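Local atomic coordinates of transcriptional regulatory protein (Chlamydia trachomatis, PDB entry 3Q7R), a protein that probably acts as a global positive regulator of transcription and binds a cis-acting element of its own promoter. Residues A51-C56 / S110-F115. Residues are numbered along the deposited sequence; the frame is centred on the assembly and turned at random.
Sequences ADLVVC and SAISLF
Leu53 points from the strand toward the helix and divides its two methyl groups between Phe115 and Ile112. CD1 sits over one face of the Phe115 ring, 4.1 Å from the ring centroid and 15° off the ring normal. This is a CH-pi contact. The methyl is shifted a little toward the rim, with Phe115 CE2 the nearest ring atom, 4.0 Å from Leu53 CD1. The other branch, Leu53 CD2, packs against Ile112 CG1 at 4.3 Å. Phe115 holds CG anti to its backbone N (chi1 -165°), which carries the ring off the helix toward the strand; the turn about the next bond, chi2, sets its face against the leucine methyl.

Val55, two residues further along the strand, points the same way. Its CG2 lies 4.2 Å from Ile112 CG1. The CG1 methylene of Ile112 therefore meets both Leu53 and Val55, while Phe115, one helical turn later, takes the other methyl of Leu53. No hydrogen bond joins the two segments. All four side chains are buried, and the contact between them is apolar.

Strand 53-56 and helix 110-115 run in roughly opposite directions, at 145°, with their axes 10.6 Å apart at closest approach. Val15 of the neighbouring strand 13-18 also packs on Ile112, and Leu116 of the same helix also touches Leu53. Phe115 further meets the ring of His119 and packs on Trp97 of the second subunit, so the Phe115 side of this buried contact borders the interface with the second subunit.

The arrangement joins the central strand of a five-stranded parallel sheet, order 2-1-3-4-5, to the C-terminal helix on one of its faces. It is the hydrophobic strand-helix packing of the CheY-like receiver fold.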
loop_
_atom_site.group_PDB
_atom_site.type_symbol
_atom_site.label_atom_id
_atom_site.label_comp_id
_atom_site.label_asym_id
_atom_site.label_seq_id
_atom_site.Cartn_x
_atom_site.Cartn_y
_atom_site.Cartn_z
ATOM N N ALA A 51 -3.879 16.844 -9.754
ATOM C CA ALA A 51 -3.991 15.540 -9.098
ATOM C C ALA A 51 -2.924 15.380 -8.020
ATOM O O ALA A 51 -1.724 15.492 -8.268
ATOM C CB ALA A 51 -3.849 14.441 -10.126
ATOM N N ASP A 52 -3.389 15.137 -6.815
ATOM C CA ASP A 52 -2.514 14.731 -5.708
ATOM C C ASP A 52 -2.239 13.233 -5.765
ATOM O O ASP A 52 -1.115 12.778 -5.453
ATOM C CB ASP A 52 -3.170 15.077 -4.382
ATOM C CG ASP A 52 -3.357 16.588 -4.240
ATOM O OD1 ASP A 52 -2.318 17.264 -4.160
ATOM O OD2 ASP A 52 -4.497 17.057 -4.265
ATOM N N LEU A 53 -3.247 12.455 -6.148
ATOM C CA LEU A 53 -3.071 10.993 -6.175
ATOM C C LEU A 53 -3.755 10.488 -7.441
ATOM O O LEU A 53 -4.869 10.896 -7.742
ATOM C CB LEU A 53 -3.723 10.354 -4.969
ATOM C CG LEU A 53 -3.810 8.830 -4.984
ATOM C CD1 LEU A 53 -2.416 8.223 -4.908
ATOM C CD2 LEU A 53 -4.694 8.395 -3.776
ATOM N N VAL A 54 -3.088 9.625 -8.188
ATOM C CA VAL A 54 -3.748 8.886 -9.274
ATOM C C VAL A 54 -3.876 7.438 -8.846
ATOM O O VAL A 54 -2.886 6.836 -8.443
ATOM C CB VAL A 54 -2.920 8.937 -10.578
ATOM C CG1 VAL A 54 -3.638 8.130 -11.683
ATOM C CG2 VAL A 54 -2.766 10.430 -10.979
ATOM N N VAL A 55 -5.092 6.889 -8.895
ATOM C CA VAL A 55 -5.325 5.476 -8.498
ATOM C C VAL A 55 -5.518 4.781 -9.826
ATOM O O VAL A 55 -6.430 5.132 -10.560
ATOM C CB VAL A 55 -6.582 5.360 -7.642
ATOM C CG1 VAL A 55 -6.832 3.884 -7.323
ATOM C CG2 VAL A 55 -6.387 6.112 -6.323
ATOM N N CYS A 56 -4.598 3.869 -10.204
ATOM C CA CYS A 56 -4.660 3.327 -11.571
ATOM C C CYS A 56 -4.816 1.822 -11.590
ATOM O O CYS A 56 -4.057 1.139 -10.920
ATOM C CB CYS A 56 -3.324 3.659 -12.262
ATOM S SG CYS A 56 -3.317 3.295 -14.044
ATOM N N SER A 110 -11.040 4.171 2.243
ATOM C CA SER A 110 -10.123 4.174 3.376
ATOM C C SER A 110 -8.675 4.258 2.923
ATOM O O SER A 110 -7.847 4.898 3.575
ATOM C CB SER A 110 -10.350 2.952 4.287
ATOM O OG SER A 110 -11.625 3.056 4.938
ATOM N N ALA A 111 -8.374 3.589 1.812
ATOM C CA ALA A 111 -7.017 3.578 1.314
ATOM C C ALA A 111 -6.617 4.949 0.786
ATOM O O ALA A 111 -5.492 5.377 0.998
ATOM C CB ALA A 111 -6.879 2.532 0.197
ATOM N N ILE A 112 -7.491 5.572 -0.005
ATOM C CA ILE A 112 -7.228 6.915 -0.509
ATOM C C ILE A 112 -7.014 7.868 0.661
ATOM O O ILE A 112 -6.081 8.677 0.671
ATOM C CB ILE A 112 -8.444 7.372 -1.364
ATOM C CG1 ILE A 112 -8.459 6.638 -2.702
ATOM C CG2 ILE A 112 -8.466 8.897 -1.543
ATOM C CD1 ILE A 112 -9.837 6.833 -3.450
ATOM N N SER A 113 -7.853 7.747 1.675
ATOM C CA SER A 113 -7.742 8.621 2.851
ATOM C C SER A 113 -6.425 8.406 3.609
ATOM O O SER A 113 -5.780 9.364 4.062
ATOM C CB SER A 113 -8.952 8.426 3.775
ATOM O OG SER A 113 -10.154 8.736 3.090
ATOM N N LEU A 114 -6.017 7.153 3.759
ATOM C CA LEU A 114 -4.764 6.857 4.460
ATOM C C LEU A 114 -3.583 7.352 3.629
ATOM O O LEU A 114 -2.661 7.968 4.168
ATOM C CB LEU A 114 -4.611 5.360 4.726
ATOM C CG LEU A 114 -3.281 4.932 5.365
ATOM C CD1 LEU A 114 -3.032 5.637 6.709
ATOM C CD2 LEU A 114 -3.279 3.422 5.590
ATOM N N PHE A 115 -3.594 7.063 2.329
ATOM C CA PHE A 115 -2.459 7.420 1.490
ATOM C C PHE A 115 -2.215 8.921 1.518
ATOM O O PHE A 115 -1.079 9.389 1.692
ATOM C CB PHE A 115 -2.729 6.946 0.053
ATOM C CG PHE A 115 -1.498 6.936 -0.817
ATOM C CD1 PHE A 115 -0.986 5.738 -1.267
ATOM C CD2 PHE A 115 -0.857 8.112 -1.161
ATOM C CE1 PHE A 115 0.173 5.708 -2.070
ATOM C CE2 PHE A 115 0.304 8.081 -1.940
ATOM C CZ PHE A 115 0.816 6.895 -2.380
#